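Local coordinates for protein malate dehydrogenase (Porphyromonas gingivalis, PDB 3FI9) that probably catalyses the NAD-dependent interconversion of malate and oxaloacetate, at residues Ile80-Gly85 against Ile124-Ala129; Thr148-Leu153 against Tyr242-Met247; Val173-Thr178 against Ala190-Val195. One frame throughout, in Å; residues are numbered along the deposited sequence.

Contacts 1 and 2 share the large mixed sheet and touch, with centres about 10 Å apart: Ile124 N lies 3.0 Å from Thr148 O, a probable hydrogen bond, and Ile125 packs on Ser244. Contact 1 is partly buried and joins two parallel strand ends and their loops by a backbone bond and aromatic packing. Contact 2, the buried one near the centre of the chain, sets a helix against the next strand mostly by Leu, Val and Met packing. Contact 3 stands apart, its centre about 18 Å from that of contact 2, in a small antiparallel sheet toward the periphery, and relies on backbone and side-chain hydrogen bonds.

Contact 1 of 3, residues Ile80-Gly85 against Ile124-Ala129; sequences IVSSGG and IIFNPA
In the Rossmann-type NAD-binding domain, Ser82 and Ile124 form a parallel bridge between strands 77-82 and 121-124, their CA atoms 5.1 Å apart, where both strands run into loops, the second holding Ile125, Phe126 and Asn127, predicted to bind NAD(+). Ile125 N closes this end by donating to Ser82 O at 3.0 Å, nearly in line with the carbonyl (C=O...N angle 170°). Beyond it, Phe126 carries the contact. Its CG lies between the backbone N and the carbonyl carbon (chi1 62°), and the ring is sandwiched. Gly85 CA makes a CH-pi contact over one face, 3.9 Å from the ring centroid and 27° off the normal. Gly84 O overlies the same face near the rim, 3.7 Å from Phe126 CE2, while Ile124 CG2 lies against the opposite face. At the ring edge, Ser82 OG comes within 3.5 Å of Phe126 CE2. That hydroxyl is also held from its own strand end, accepting from Gly84 N at 2.8 Å in an ST turn. On the neighbouring flank, Ser83 CB meets Ile125 CG1, and Ile20 of helix 19-30 packs on both residues. Asn127, predicted to bind NAD(+) and substrate, touches the predicted proton acceptor His182 and precedes a cis peptide to Pro128; its OD1 accepts from Ala129 N at 2.8 Å through an in-plane lone pair, an Asx turn at the start of helix 129-140.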
loop_
_atom_site.group_PDB
_atom_site.type_symbol
_atom_site.label_atom_id
_atom_site.label_comp_id
_atom_site.label_asym_id
_atom_site.label_seq_id
_atom_site.Cartn_x
_atom_site.Cartn_y
_atom_site.Cartn_z
ATOM N N ILE A 80 19.030 1.685 -0.153
ATOM C CA ILE A 80 18.408 2.861 0.380
ATOM C C ILE A 80 17.445 3.402 -0.647
ATOM O O ILE A 80 17.793 3.512 -1.828
ATOM C CB ILE A 80 19.440 4.000 0.631
ATOM C CG1 ILE A 80 20.461 3.577 1.706
ATOM C CG2 ILE A 80 18.693 5.273 1.079
ATOM C CD1 ILE A 80 21.628 4.575 1.858
ATOM N N VAL A 81 16.254 3.769 -0.204
ATOM C CA VAL A 81 15.318 4.474 -1.072
ATOM C C VAL A 81 14.905 5.728 -0.355
ATOM O O VAL A 81 14.364 5.645 0.724
ATOM C CB VAL A 81 14.049 3.628 -1.339
ATOM C CG1 VAL A 81 12.964 4.454 -2.128
ATOM C CG2 VAL A 81 14.442 2.351 -2.063
ATOM N N SER A 82 15.116 6.892 -0.965
ATOM C CA SER A 82 14.697 8.157 -0.311
ATOM C C SER A 82 13.623 8.971 -0.977
ATOM O O SER A 82 13.778 9.358 -2.147
ATOM C CB SER A 82 15.884 9.107 -0.095
ATOM O OG SER A 82 15.420 10.325 0.498
ATOM N N SER A 83 12.556 9.260 -0.225
ATOM C CA SER A 83 11.629 10.297 -0.629
ATOM C C SER A 83 11.779 11.455 0.312
ATOM O O SER A 83 10.819 12.152 0.568
ATOM C CB SER A 83 10.166 9.847 -0.589
ATOM O OG SER A 83 9.903 9.212 0.656
ATOM N N GLY A 84 12.969 11.645 0.866
ATOM C CA GLY A 84 13.115 12.685 1.891
ATOM C C GLY A 84 13.593 13.972 1.285
ATOM O O GLY A 84 14.738 14.334 1.464
ATOM N N GLY A 85 12.715 14.671 0.574
ATOM C CA GLY A 85 13.062 15.981 0.014
ATOM C C GLY A 85 12.977 17.152 1.013
ATOM O O GLY A 85 12.817 16.938 2.223
ATOM N N ILE A 124 16.805 7.729 -5.513
ATOM C CA ILE A 124 16.427 9.035 -5.067
ATOM C C ILE A 124 15.132 9.395 -5.804
ATOM O O ILE A 124 15.092 9.286 -7.036
ATOM C CB ILE A 124 17.520 10.030 -5.455
ATOM C CG1 ILE A 124 18.887 9.654 -4.825
ATOM C CG2 ILE A 124 17.075 11.444 -5.068
ATOM C CD1 ILE A 124 18.839 9.643 -3.304
ATOM N N ILE A 125 14.076 9.801 -5.097
ATOM C CA ILE A 125 12.835 10.060 -5.835
ATOM C C ILE A 125 12.304 11.487 -5.706
ATOM O O ILE A 125 11.399 11.887 -6.450
ATOM C CB ILE A 125 11.714 9.044 -5.497
ATOM C CG1 ILE A 125 10.935 9.463 -4.246
ATOM C CG2 ILE A 125 12.291 7.580 -5.500
ATOM C CD1 ILE A 125 9.503 8.920 -4.255
ATOM N N PHE A 126 12.912 12.265 -4.829
ATOM C CA PHE A 126 12.502 13.632 -4.626
ATOM C C PHE A 126 13.050 14.574 -5.714
ATOM O O PHE A 126 14.148 14.395 -6.254
ATOM C CB PHE A 126 12.763 14.116 -3.187
ATOM C CG PHE A 126 14.225 14.109 -2.764
ATOM C CD1 PHE A 126 15.028 15.235 -2.951
ATOM C CD2 PHE A 126 14.766 13.015 -2.126
ATOM C CE1 PHE A 126 16.363 15.239 -2.511
ATOM C CE2 PHE A 126 16.104 13.008 -1.688
ATOM C CZ PHE A 126 16.908 14.126 -1.902
ATOM N N ASN A 127 12.231 15.539 -6.089
ATOM C CA ASN A 127 12.568 16.386 -7.219
ATOM C C ASN A 127 13.409 17.592 -6.834
ATOM O O ASN A 127 13.434 17.982 -5.673
ATOM C CB ASN A 127 11.301 16.802 -7.957
ATOM C CG ASN A 127 10.933 15.808 -9.039
ATOM O OD1 ASN A 127 11.808 15.274 -9.731
ATOM N ND2 ASN A 127 9.663 15.524 -9.167
ATOM N N PRO A 128 14.106 18.181 -7.815
ATOM C CA PRO A 128 14.132 17.723 -9.211
ATOM C C PRO A 128 15.113 16.552 -9.363
ATOM O O PRO A 128 16.309 16.736 -9.143
ATOM C CB PRO A 128 14.623 18.962 -9.967
ATOM C CG PRO A 128 15.453 19.712 -8.961
ATOM C CD PRO A 128 14.845 19.454 -7.617
ATOM N N ALA A 129 14.615 15.357 -9.707
ATOM C CA ALA A 129 15.446 14.131 -9.635
ATOM C C ALA A 129 16.716 14.099 -10.486
ATOM O O ALA A 129 17.698 13.456 -10.102
ATOM C CB ALA A 129 14.581 12.834 -9.855
#

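Contact 2 of 3, residues Thr148-Leu153 against Tyr242-Met247; sequences TTLAGL and YVSIEM
Met247 and Leu150 bring helix 238-251 against strand 147-150: Met247 SD sits 3.9 Å from Leu150 CA, and the thioether chain bends at its end (chi3 58°), which carries CE to the strand backbone. There CE reaches Thr149 O at 3.4 Å and Thr148 OG1 at 3.7 Å, the Thr148 and Met247 side chains sliding past each other in opposite directions. One turn earlier on the helix, Val243 divides its two methyls between two leucines. Its CG1 meets Leu150 CD1 at 3.6 Å, with the side chains crossing at about a right angle, and its CG2 touches Leu153 CD2 at 3.9 Å. Ser244 OG rests against the first of these leucines, 3.8 Å from Leu150 CB. The axes of strand 148-150 and helix segment 242-247 come within 9.0 Å and run nearly antiparallel, at 156°.

A second shell surrounds these groups. Ser244 OG is held by a hydrogen bond to Pro240 O in its own helix, and Thr148 OG1 by one to His121 NE2. Phe257 packs on both Val243 and Met247, and Ile125, predicted to bind NAD(+), leans on Ser244. The second subunit adds its own cover, with His56 of that chain on Leu153 and its Cys57 on Val243.

With both hydroxyls engaged outside the pair, the helix meets the strand and the residues that follow it through van der Waals contact, to which the approach of a sulfur-bound methyl to a carbonyl oxygen probably adds a slight electrostatic attraction.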
loop_
_atom_site.group_PDB
_atom_site.type_symbol
_atom_site.label_atom_id
_atom_site.label_comp_id
_atom_site.label_asym_id
_atom_site.label_seq_id
_atom_site.Cartn_x
_atom_site.Cartn_y
_atom_site.Cartn_z
ATOM N N THR A 148 20.107 5.309 -8.925
ATOM C CA THR A 148 19.051 5.582 -9.918
ATOM C C THR A 148 18.023 6.549 -9.337
ATOM O O THR A 148 17.990 6.794 -8.125
ATOM C CB THR A 148 18.286 4.310 -10.328
ATOM O OG1 THR A 148 17.939 3.557 -9.150
ATOM C CG2 THR A 148 19.162 3.432 -11.230
ATOM N N THR A 149 17.191 7.122 -10.209
ATOM C CA THR A 149 16.058 7.897 -9.764
ATOM C C THR A 149 14.772 7.318 -10.357
ATOM O O THR A 149 14.799 6.704 -11.403
ATOM C CB THR A 149 16.165 9.399 -10.209
ATOM O OG1 THR A 149 16.211 9.477 -11.641
ATOM C CG2 THR A 149 17.500 10.025 -9.689
ATOM N N LEU A 150 13.656 7.506 -9.657
ATOM C CA LEU A 150 12.333 7.226 -10.191
ATOM C C LEU A 150 12.077 8.141 -11.406
ATOM O O LEU A 150 12.104 9.375 -11.277
ATOM C CB LEU A 150 11.283 7.560 -9.127
ATOM C CG LEU A 150 9.842 7.539 -9.624
ATOM C CD1 LEU A 150 9.521 6.079 -10.029
ATOM C CD2 LEU A 150 8.839 8.112 -8.569
ATOM N N ALA A 151 11.825 7.532 -12.560
ATOM C CA ALA A 151 11.584 8.233 -13.789
ATOM C C ALA A 151 10.542 7.529 -14.655
ATOM O O ALA A 151 10.332 7.947 -15.796
ATOM C CB ALA A 151 12.898 8.394 -14.578
ATOM N N GLY A 152 9.904 6.472 -14.132
ATOM C CA GLY A 152 9.041 5.587 -14.973
ATOM C C GLY A 152 7.578 6.061 -15.072
ATOM O O GLY A 152 6.791 5.574 -15.907
ATOM N N LEU A 153 7.182 6.965 -14.180
ATOM C CA LEU A 153 5.764 7.402 -14.137
ATOM C C LEU A 153 5.321 8.080 -15.421
ATOM O O LEU A 153 4.148 7.998 -15.760
ATOM C CB LEU A 153 5.430 8.297 -12.922
ATOM C CG LEU A 153 5.527 7.663 -11.514
ATOM C CD1 LEU A 153 4.882 8.574 -10.431
ATOM C CD2 LEU A 153 4.886 6.258 -11.426
ATOM N N TYR A 242 5.038 2.525 -5.095
ATOM C CA TYR A 242 5.087 1.177 -5.628
ATOM C C TYR A 242 6.210 1.032 -6.691
ATOM O O TYR A 242 6.989 0.086 -6.667
ATOM C CB TYR A 242 3.733 0.794 -6.247
ATOM C CG TYR A 242 3.778 -0.557 -6.866
ATOM C CD1 TYR A 242 3.730 -1.711 -6.079
ATOM C CD2 TYR A 242 3.824 -0.693 -8.239
ATOM C CE1 TYR A 242 3.770 -2.995 -6.680
ATOM C CE2 TYR A 242 3.887 -1.933 -8.814
ATOM C CZ TYR A 242 3.874 -3.066 -8.039
ATOM O OH TYR A 242 3.890 -4.278 -8.696
ATOM N N VAL A 243 6.316 2.003 -7.590
ATOM C CA VAL A 243 7.270 1.865 -8.717
ATOM C C VAL A 243 8.740 1.894 -8.207
ATOM O O VAL A 243 9.580 1.031 -8.566
ATOM C CB VAL A 243 6.966 2.889 -9.845
ATOM C CG1 VAL A 243 8.074 2.858 -10.926
ATOM C CG2 VAL A 243 5.545 2.575 -10.457
ATOM N N SER A 244 9.001 2.832 -7.293
ATOM C CA SER A 244 10.303 2.920 -6.624
ATOM C C SER A 244 10.665 1.605 -5.918
ATOM O O SER A 244 11.816 1.154 -5.945
ATOM C CB SER A 244 10.268 4.066 -5.603
ATOM O OG SER A 244 10.099 5.343 -6.280
ATOM N N ILE A 245 9.702 1.033 -5.235
ATOM C CA ILE A 245 10.037 -0.221 -4.538
ATOM C C ILE A 245 10.239 -1.382 -5.520
ATOM O O ILE A 245 11.065 -2.287 -5.257
ATOM C CB ILE A 245 9.071 -0.579 -3.404
ATOM C CG1 ILE A 245 8.919 0.652 -2.461
ATOM C CG2 ILE A 245 9.595 -1.858 -2.643
ATOM C CD1 ILE A 245 10.240 1.232 -1.815
ATOM N N GLU A 246 9.515 -1.379 -6.642
ATOM C CA GLU A 246 9.833 -2.375 -7.672
ATOM C C GLU A 246 11.248 -2.163 -8.118
ATOM O O GLU A 246 11.945 -3.152 -8.412
ATOM C CB GLU A 246 8.982 -2.236 -8.943
ATOM C CG GLU A 246 7.566 -2.635 -8.866
ATOM C CD GLU A 246 6.863 -2.472 -10.231
ATOM O OE1 GLU A 246 6.446 -3.485 -10.784
ATOM O OE2 GLU A 246 6.731 -1.352 -10.750
ATOM N N MET A 247 11.682 -0.891 -8.238
ATOM C CA MET A 247 13.105 -0.644 -8.631
ATOM C C MET A 247 14.103 -1.257 -7.632
ATOM O O MET A 247 15.077 -1.928 -8.072
ATOM C CB MET A 247 13.424 0.861 -8.813
ATOM C CG MET A 247 12.472 1.580 -9.808
ATOM S SD MET A 247 12.782 3.356 -9.862
ATOM C CE MET A 247 14.476 3.448 -10.330
#

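Contact 3 of 3, residues Val173-Thr178 against Ala190-Val195; sequences VTNTRT and ASTAKV
Asn175, which faces Thr192 across the contact, also places its amide oxygen on the guanidinium of Arg177: OD1 lies 3.2 Å above that plane, over its centre. At the guanidinium edge, Arg177 NH1 donates to Thr176 O at 3.0 Å, the acceptor only 13° out of the guanidinium plane, although NH1 itself stands well above the carbonyl plane of Thr176. Arg177 NE forms a salt bridge with Glu278. These partners would hold the group's rotation. The amide of Asn175 is used on its other branch as well, where ND2 donates to Thr192 O at 2.9 Å along a bent path, the acceptor tilted out of the amide plane.

Thr192 answers from the opposite segment. A chi1 of 70° turns its OG1 toward the facing loop, within 2.5 Å of Asn175 O, a hydrogen bond so short that its exact length is doubtful. Phe189 O is a second carbonyl partner of OG1, so the two oxygens must share the hydroxyl's single proton. OG1 also packs against CB and CG of Arg177. A water accepts from Arg177 N at 2.8 Å and donates a weak, long bond to Thr192 OG1.

Flanking this loop, Val173-Thr174 and Lys194-Val195 belong to strands 173-174 and 194-195 of a small antiparallel sheet in the alpha/beta C-terminal domain, with 198-199 the third. Thr174 and Lys194 are its hydrogen-bonded pair: Thr174 N donates to Lys194 O at 2.9 Å, and Lys194 N returns the bond to Thr174 O at 3.1 Å. The ladder stops at Asn175, whose positive phi (58°) turns the chain out of extended conformation. On one face Thr174 OG1 lies beside Lys194 CB. On the other, Val173 and Val195 form the non-hydrogen-bonded pair, with Val173 CG1 4.4 Å from Val195 CG2, and Phe166 of helix 153-166 packs on Val195.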
loop_
_atom_site.group_PDB
_atom_site.type_symbol
_atom_site.label_atom_id
_atom_site.label_comp_id
_atom_site.label_asym_id
_atom_site.label_seq_id
_atom_site.Cartn_x
_atom_site.Cartn_y
_atom_site.Cartn_z
ATOM N N VAL A 173 -1.183 -2.017 -24.255
ATOM C CA VAL A 173 -0.337 -0.963 -24.844
ATOM C C VAL A 173 1.097 -1.288 -24.359
ATOM O O VAL A 173 1.395 -1.174 -23.179
ATOM C CB VAL A 173 -0.779 0.447 -24.382
ATOM C CG1 VAL A 173 0.104 1.530 -25.016
ATOM C CG2 VAL A 173 -2.220 0.709 -24.742
ATOM N N THR A 174 1.979 -1.692 -25.252
ATOM C CA THR A 174 3.215 -2.266 -24.788
ATOM C C THR A 174 4.367 -1.322 -25.091
ATOM O O THR A 174 4.298 -0.559 -26.046
ATOM C CB THR A 174 3.418 -3.662 -25.418
ATOM O OG1 THR A 174 3.329 -3.551 -26.848
ATOM C CG2 THR A 174 2.292 -4.596 -24.922
ATOM N N ASN A 175 5.400 -1.335 -24.241
ATOM C CA ASN A 175 6.642 -0.602 -24.534
ATOM C C ASN A 175 6.469 0.905 -24.748
ATOM O O ASN A 175 7.117 1.499 -25.642
ATOM C CB ASN A 175 7.343 -1.195 -25.759
ATOM C CG ASN A 175 8.861 -1.084 -25.673
ATOM O OD1 ASN A 175 9.412 -1.061 -24.584
ATOM N ND2 ASN A 175 9.536 -0.993 -26.817
ATOM N N THR A 176 5.654 1.543 -23.911
ATOM C CA THR A 176 5.498 2.996 -23.979
ATOM C C THR A 176 6.709 3.570 -23.258
ATOM O O THR A 176 7.066 3.110 -22.155
ATOM C CB THR A 176 4.267 3.466 -23.211
ATOM O OG1 THR A 176 4.122 2.632 -22.057
ATOM C CG2 THR A 176 3.010 3.354 -24.037
ATOM N N ARG A 177 7.339 4.563 -23.861
ATOM C CA ARG A 177 8.607 5.054 -23.347
ATOM C C ARG A 177 8.715 6.557 -23.474
ATOM O O ARG A 177 8.454 7.096 -24.540
ATOM C CB ARG A 177 9.797 4.417 -24.098
ATOM C CG ARG A 177 9.995 2.988 -23.797
ATOM C CD ARG A 177 10.356 2.799 -22.352
ATOM N NE ARG A 177 10.749 1.425 -22.115
ATOM C CZ ARG A 177 9.941 0.479 -21.648
ATOM N NH1 ARG A 177 8.681 0.749 -21.348
ATOM N NH2 ARG A 177 10.410 -0.755 -21.486
ATOM N N THR A 178 9.063 7.234 -22.372
ATOM C CA THR A 178 9.569 8.589 -22.457
ATOM C C THR A 178 10.999 8.561 -21.886
ATOM O O THR A 178 11.269 7.877 -20.896
ATOM C CB THR A 178 8.722 9.636 -21.677
ATOM O OG1 THR A 178 8.965 9.495 -20.274
ATOM C CG2 THR A 178 7.189 9.458 -21.906
ATOM N N ALA A 190 7.589 7.658 -29.271
ATOM C CA ALA A 190 6.425 6.855 -29.746
ATOM C C ALA A 190 6.812 5.685 -30.663
ATOM O O ALA A 190 6.096 4.675 -30.791
ATOM C CB ALA A 190 5.411 7.775 -30.434
ATOM N N SER A 191 7.939 5.796 -31.342
ATOM C CA SER A 191 8.365 4.671 -32.144
ATOM C C SER A 191 8.551 3.347 -31.346
ATOM O O SER A 191 8.598 2.289 -31.947
ATOM C CB SER A 191 9.677 5.004 -32.873
ATOM O OG SER A 191 10.743 4.983 -31.950
ATOM N N THR A 192 8.657 3.387 -30.017
ATOM C CA THR A 192 8.868 2.160 -29.251
ATOM C C THR A 192 7.569 1.393 -28.997
ATOM O O THR A 192 7.609 0.224 -28.658
ATOM C CB THR A 192 9.491 2.420 -27.832
ATOM O OG1 THR A 192 8.527 3.048 -26.990
ATOM C CG2 THR A 192 10.755 3.286 -27.887
ATOM N N ALA A 193 6.434 2.061 -29.085
ATOM C CA ALA A 193 5.190 1.512 -28.539
ATOM C C ALA A 193 4.278 0.807 -29.551
ATOM O O ALA A 193 4.248 1.146 -30.721
ATOM C CB ALA A 193 4.399 2.553 -27.820
ATOM N N LYS A 194 3.501 -0.149 -29.047
ATOM C CA LYS A 194 2.438 -0.782 -29.832
ATOM C C LYS A 194 1.135 -0.740 -29.076
ATOM O O LYS A 194 1.119 -0.844 -27.852
ATOM C CB LYS A 194 2.779 -2.244 -30.059
ATOM C CG LYS A 194 3.795 -2.469 -31.128
ATOM C CD LYS A 194 4.247 -3.929 -31.131
ATOM C CE LYS A 194 5.251 -4.115 -32.268
ATOM N NZ LYS A 194 5.296 -5.547 -32.704
ATOM N N VAL A 195 0.035 -0.657 -29.811
ATOM C CA VAL A 195 -1.265 -0.639 -29.195
ATOM C C VAL A 195 -2.001 -1.898 -29.613
ATOM O O VAL A 195 -2.499 -1.976 -30.741
ATOM C CB VAL A 195 -2.053 0.593 -29.656
ATOM C CG1 VAL A 195 -3.482 0.511 -29.162
ATOM C CG2 VAL A 195 -1.342 1.895 -29.195
HETATM O O HOH W 1 6.436 5.708 -26.267
#